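Local atomic coordinates of putative mandelate racemase/muconate lactonizing enzyme (Bordetella bronchiseptica, PDB entry 3DDM), a protein that is of unknown function but belongs to the mandelate racemase/muconate lactonizing enzyme group of the enolase superfamily, built from a capping domain and a TIM barrel. Residues Gln91-Ala94 against His95-Arg99; Thr107-Pro110 against Gly111-Ala114; Ala261-Ala264 against Ala265-Ala269. The protein carries 1 engineered substitution. All coordinates share one frame; numbering follows the deposited sequence.

Interaction 1: residues Gln91-Ala94 against His95-Arg99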
# COMPACT_ATOMS: atom_id res chain seq x y z
N GLN A 91 2.51 8.14 -22.48
CA GLN A 91 3.55 7.13 -22.59
C GLN A 91 4.40 7.05 -21.32
O GLN A 91 4.76 5.95 -20.88
CB GLN A 91 4.43 7.43 -23.80
CG GLN A 91 5.56 6.45 -23.98
CD GLN A 91 6.37 6.72 -25.24
OE1 GLN A 91 5.89 6.49 -26.35
NE2 GLN A 91 7.59 7.21 -25.07
N ALA A 92 4.72 8.19 -20.71
CA ALA A 92 5.51 8.20 -19.48
C ALA A 92 4.68 7.57 -18.37
O ALA A 92 5.20 6.93 -17.46
CB ALA A 92 5.89 9.63 -19.10
N PHE A 93 3.36 7.74 -18.44
CA PHE A 93 2.49 7.17 -17.44
C PHE A 93 2.53 5.65 -17.53
O PHE A 93 2.76 4.96 -16.54
CB PHE A 93 1.07 7.66 -17.65
CG PHE A 93 0.08 7.03 -16.73
CD1 PHE A 93 0.20 7.18 -15.34
CD2 PHE A 93 -0.97 6.26 -17.23
CE1 PHE A 93 -0.71 6.57 -14.47
CE2 PHE A 93 -1.89 5.65 -16.37
CZ PHE A 93 -1.76 5.80 -14.98
N ALA A 94 2.33 5.13 -18.74
CA ALA A 94 2.34 3.69 -18.96
C ALA A 94 3.71 3.09 -18.62
O ALA A 94 3.80 1.92 -18.24
CB ALA A 94 1.97 3.37 -20.40
N HIS A 95 4.77 3.87 -18.77
CA HIS A 95 6.09 3.35 -18.48
C HIS A 95 6.26 3.21 -16.98
O HIS A 95 6.75 2.19 -16.50
CB HIS A 95 7.17 4.27 -19.06
CG HIS A 95 8.56 3.77 -18.83
ND1 HIS A 95 9.47 4.45 -18.03
CD2 HIS A 95 9.21 2.68 -19.28
CE1 HIS A 95 10.61 3.78 -18.01
NE2 HIS A 95 10.48 2.70 -18.76
N LEU A 96 5.83 4.23 -16.23
CA LEU A 96 5.96 4.23 -14.78
C LEU A 96 5.15 3.15 -14.11
O LEU A 96 5.61 2.56 -13.12
CB LEU A 96 5.59 5.60 -14.20
CG LEU A 96 6.58 6.72 -14.53
CD1 LEU A 96 6.23 7.94 -13.71
CD2 LEU A 96 8.00 6.26 -14.22
N GLU A 97 3.95 2.88 -14.62
CA GLU A 97 3.13 1.82 -14.04
C GLU A 97 3.82 0.48 -14.25
O GLU A 97 4.05 -0.27 -13.30
CB GLU A 97 1.73 1.78 -14.67
CG GLU A 97 0.81 2.91 -14.22
CD GLU A 97 -0.67 2.58 -14.44
OE1 GLU A 97 -1.07 2.32 -15.60
OE2 GLU A 97 -1.45 2.60 -13.45
N ALA A 98 4.16 0.19 -15.50
CA ALA A 98 4.82 -1.07 -15.86
C ALA A 98 6.13 -1.31 -15.12
O ALA A 98 6.40 -2.43 -14.68
CB ALA A 98 5.06 -1.12 -17.37
N ARG A 99 6.93 -0.26 -14.98
CA ARG A 99 8.21 -0.39 -14.31
C ARG A 99 8.13 -0.41 -12.78
O ARG A 99 9.16 -0.50 -12.12
CB ARG A 99 9.15 0.74 -14.76
CG ARG A 99 9.54 0.68 -16.25
CD ARG A 99 10.44 -0.51 -16.54
NE ARG A 99 11.70 -0.39 -15.80
CZ ARG A 99 12.82 0.14 -16.30
NH1 ARG A 99 12.84 0.58 -17.56
NH2 ARG A 99 13.91 0.25 -15.54
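Phe-93 and Glu-97 sit one turn apart on helix 89-98, and the glutamate lays its side chain over the phenyl ring. Start at Glu-97 CB, which rests on the carbonyl oxygen Phe-93 O at 3.8 Å. The next carbon, CG, keeps that oxygen as a neighbour and also moves over one face of the ring, 4.2 Å from the Phe-93 centroid and displaced toward the rim. This is a CH-pi contact, with CG 23° off the ring normal. Beyond CG the chain is extended, and Glu-97 CD comes down 3.4 Å from Phe-93 CZ. At the tip Glu-97 OE1 meets Phe-93 CE2 at 3.5 Å, while OE2 approaches CZ at 3.6 Å. Carboxylate and ring planes differ by just 25°, so the two flat groups are stacked, not set edge to face. The phenylalanine makes its share of the approach: its CB points away from residues 95-99, yet with CG anti to the backbone N (chi1 175°) the outer ring atoms come back to Glu-97.

Beneath this pair runs the ordinary i to i+4 bonding of an alpha helix. Glu-97 N donates to Phe-93 O at 3.1 Å, and Leu-96 N to Ala-92 O at 3.0 Å. Leu-96 also sets its CG against Ala-92 O, on the buried flank of the helix.

That flank packs on two other helices of the N-terminal domain: Phe-93 and Leu-96 both touch Ile-117 of helix 110-131, and Leu-96 also reaches Leu-80 and Leu-81 of helix 65-81. Glu-97 OE2 accepts a weak hydrogen bond from Trp-285 NE1, a slight link to the loop between strand 275-278 and helix 287-300 of the barrel domain.

Interaction 2: residues Thr107-Pro110 against Gly111-Ala114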
# COMPACT_ATOMS: atom_id res chain seq x y z
N THR A 107 5.86 -4.77 -2.04
CA THR A 107 5.68 -3.92 -0.88
C THR A 107 4.25 -3.71 -0.45
O THR A 107 4.00 -3.28 0.68
CB THR A 107 6.30 -2.55 -1.15
OG1 THR A 107 5.58 -1.91 -2.20
CG2 THR A 107 7.74 -2.70 -1.60
N GLY A 108 3.30 -4.01 -1.33
CA GLY A 108 1.91 -3.80 -0.99
C GLY A 108 1.61 -2.32 -0.93
O GLY A 108 0.80 -1.87 -0.10
N GLU A 109 2.26 -1.55 -1.80
CA GLU A 109 2.06 -0.11 -1.88
C GLU A 109 1.46 0.31 -3.23
O GLU A 109 1.99 1.19 -3.90
CB GLU A 109 3.38 0.63 -1.63
CG GLU A 109 3.88 0.50 -0.20
CD GLU A 109 5.09 1.38 0.11
OE1 GLU A 109 5.22 2.46 -0.51
OE2 GLU A 109 5.91 1.01 0.99
N PRO A 110 0.35 -0.32 -3.64
CA PRO A 110 -0.22 0.07 -4.93
C PRO A 110 -0.73 1.51 -4.86
O PRO A 110 -0.78 2.21 -5.87
CB PRO A 110 -1.35 -0.93 -5.12
CG PRO A 110 -1.82 -1.16 -3.71
CD PRO A 110 -0.51 -1.30 -2.96
N GLY A 111 -1.09 1.93 -3.64
CA GLY A 111 -1.60 3.27 -3.41
C GLY A 111 -0.54 4.36 -3.47
O GLY A 111 -0.61 5.24 -4.33
N PRO A 112 0.45 4.35 -2.56
CA PRO A 112 1.50 5.37 -2.57
C PRO A 112 2.10 5.55 -3.97
O PRO A 112 2.26 6.68 -4.45
CB PRO A 112 2.51 4.82 -1.58
CG PRO A 112 1.64 4.15 -0.58
CD PRO A 112 0.64 3.41 -1.45
N LEU A 113 2.42 4.44 -4.62
CA LEU A 113 2.99 4.48 -5.96
C LEU A 113 2.02 5.08 -6.99
O LEU A 113 2.42 5.91 -7.80
CB LEU A 113 3.40 3.08 -6.40
CG LEU A 113 4.67 2.51 -5.77
CD1 LEU A 113 4.67 1.00 -5.96
CD2 LEU A 113 5.90 3.16 -6.40
N ALA A 114 0.76 4.66 -6.97
CA ALA A 114 -0.20 5.20 -7.93
C ALA A 114 -0.32 6.71 -7.75
O ALA A 114 -0.35 7.48 -8.72
CB ALA A 114 -1.55 4.56 -7.74
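Glu-109 and Pro-112 meet at the start of helix 110-131, their side chains crossing at about a right angle. Glu-109 occupies the N-cap position. Its CB lies 3.9 Å from Pro-112 CD, and with CG beside the backbone N (chi1 -68°) and the chain extended, Glu-109 OE1 is carried out to 3.7 Å from Pro-112 CB. The pyrrolidine ring thus lies across the acid, touched by it at CB and again at OE1. On the same buried part, Leu-113 gathers round Glu-109 O: its CB and CD1 each lie 3.4 Å from that oxygen, to which Leu-113 N gives a weak hydrogen bond.

The opposite character belongs to Pro-110, the exposed residue of the turn. Its CB points away from residues 111-114, and the ring touches, among them, Gly-111 N next along the chain. What ties it in is backbone: Ala-114 N donates to Pro-110 O at 3.1 Å. Before the cap, Gly-108 ends helix 101-107 with positive phi, and Thr-107 OG1 takes a weak bond from Glu-109 N.

Pro-110 and Pro-112 both fall in the first turn, where backbone N-H groups have no carbonyl of a preceding turn to bond, so the lack of an N-H costs no helix bond. The buried carboxylate is well compensated: His-68 NE2 bonds to OE1, and OE2 forms a salt bridge with Arg-69 of the second subunit. These partners, together with the adjacent helix N-terminus, would favour an ionised Glu-109 and make this helix start a charged joint of the dimer interface.

Interaction 3: residues Ala261-Ala264 against Ala265-Ala269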
# COMPACT_ATOMS: atom_id res chain seq x y z
N ALA A 261 -9.07 2.49 -8.39
CA ALA A 261 -7.86 2.88 -9.12
C ALA A 261 -7.54 1.86 -10.20
O ALA A 261 -7.84 0.68 -10.05
CB ALA A 261 -6.69 2.99 -8.16
N GLY A 262 -6.93 2.31 -11.29
CA GLY A 262 -6.61 1.38 -12.35
C GLY A 262 -7.69 1.32 -13.41
O GLY A 262 -8.87 1.49 -13.13
N VAL A 263 -7.26 1.05 -14.64
CA VAL A 263 -8.15 0.98 -15.78
C VAL A 263 -9.16 -0.16 -15.66
O VAL A 263 -10.34 0.01 -15.96
CB VAL A 263 -7.35 0.82 -17.07
CG1 VAL A 263 -6.26 -0.25 -16.86
CG2 VAL A 263 -8.27 0.45 -18.22
N ALA A 264 -8.69 -1.33 -15.23
CA ALA A 264 -9.57 -2.48 -15.08
C ALA A 264 -10.67 -2.26 -14.03
O ALA A 264 -11.79 -2.73 -14.20
CB ALA A 264 -8.77 -3.72 -14.74
N ALA A 265 -10.35 -1.56 -12.95
CA ALA A 265 -11.33 -1.34 -11.89
C ALA A 265 -12.49 -0.45 -12.35
O ALA A 265 -13.64 -0.68 -11.98
CB ALA A 265 -10.66 -0.75 -10.66
N PHE A 266 -12.19 0.56 -13.15
CA PHE A 266 -13.23 1.45 -13.65
C PHE A 266 -14.10 0.75 -14.69
O PHE A 266 -15.31 0.98 -14.74
CB PHE A 266 -12.62 2.74 -14.20
CG PHE A 266 -12.32 3.76 -13.14
CD1 PHE A 266 -13.35 4.49 -12.56
CD2 PHE A 266 -11.04 3.91 -12.64
CE1 PHE A 266 -13.11 5.35 -11.49
CE2 PHE A 266 -10.78 4.77 -11.57
CZ PHE A 266 -11.82 5.49 -10.99
N GLU A 267 -13.51 -0.13 -15.50
CA GLU A 267 -14.30 -0.85 -16.50
C GLU A 267 -15.32 -1.72 -15.75
O GLU A 267 -16.48 -1.85 -16.18
CB GLU A 267 -13.40 -1.74 -17.37
CG GLU A 267 -12.37 -0.99 -18.20
CD GLU A 267 -11.54 -1.92 -19.08
OE1 GLU A 267 -11.26 -3.07 -18.64
OE2 GLU A 267 -11.15 -1.51 -20.20
N THR A 268 -14.89 -2.31 -14.64
CA THR A 268 -15.76 -3.14 -13.82
C THR A 268 -16.92 -2.31 -13.27
O THR A 268 -18.07 -2.74 -13.31
CB THR A 268 -14.99 -3.75 -12.65
OG1 THR A 268 -14.02 -4.67 -13.16
CG2 THR A 268 -15.94 -4.48 -11.69
N ALA A 269 -16.60 -1.13 -12.75
CA ALA A 269 -17.61 -0.25 -12.20
C ALA A 269 -18.57 0.14 -13.32
O ALA A 269 -19.79 0.14 -13.15
CB ALA A 269 -16.96 0.99 -11.61
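Ala-261 touches Ala-265 just as the chain enters helix 263-272, the helix of a beta-alpha-beta unit between strands 254-256 and 275-278 of the TIM barrel. Its carbonyl oxygen, Ala-261 O, lies 3.2 Å from Ala-265 CB.

Gly-262 follows as N-cap, with a positive phi of 93° that suits a residue lacking CB. Its oxygen serves the first turn twice: Phe-266 N gives it a weak hydrogen bond, and the ring edge comes up to it, Phe-266 CD2 standing 3.3 Å from Gly-262 O near the ring plane. The buried ring also packs on Ile-260 and Pro-280 in the flanking loops.

Val-263 opens the helix proper and receives Glu-267 N on its oxygen, Val-263 O, at 3.2 Å. The two side chains run side by side and point the same way, Val-263 CG2 reaching 4.0 Å from Glu-267 OE2; both residues are exposed. Glu-267 CG leans on the same carbonyl, Val-263 O.

Ala-264, last of the four, has its methyl directed away from the next turn but offers a carbonyl that is gripped twice. Thr-268 N bonds to Ala-264 O at 3.2 Å. With the hydroxyl swung beside its own backbone N (chi1 -66°), Thr-268 OG1 donates to that same oxygen, Ala-264 O, at 3.1 Å, from the other face of the carbonyl plane.

Overall arrangement
Interactions 1 and 2 belong to the N-terminal domain and interaction 3 to the barrel. All are separate, each pair leaving about 5 or 6 Å between nearest atoms. Interaction 1 packs against helix 110-131, the helix that interaction 2 starts, and their centres are 14 Å apart. The centre of interaction 3 lies 17 Å from that of interaction 1 and 16 Å from that of interaction 2. Trp-285 bridges the domains, meeting both Glu-97 and Ala-261. Of the three, only interaction 2 touches the second subunit. In this superfamily the active site lies at the C-terminal ends of the barrel strands, beneath the capping domain; none of these contacts can be assigned to it.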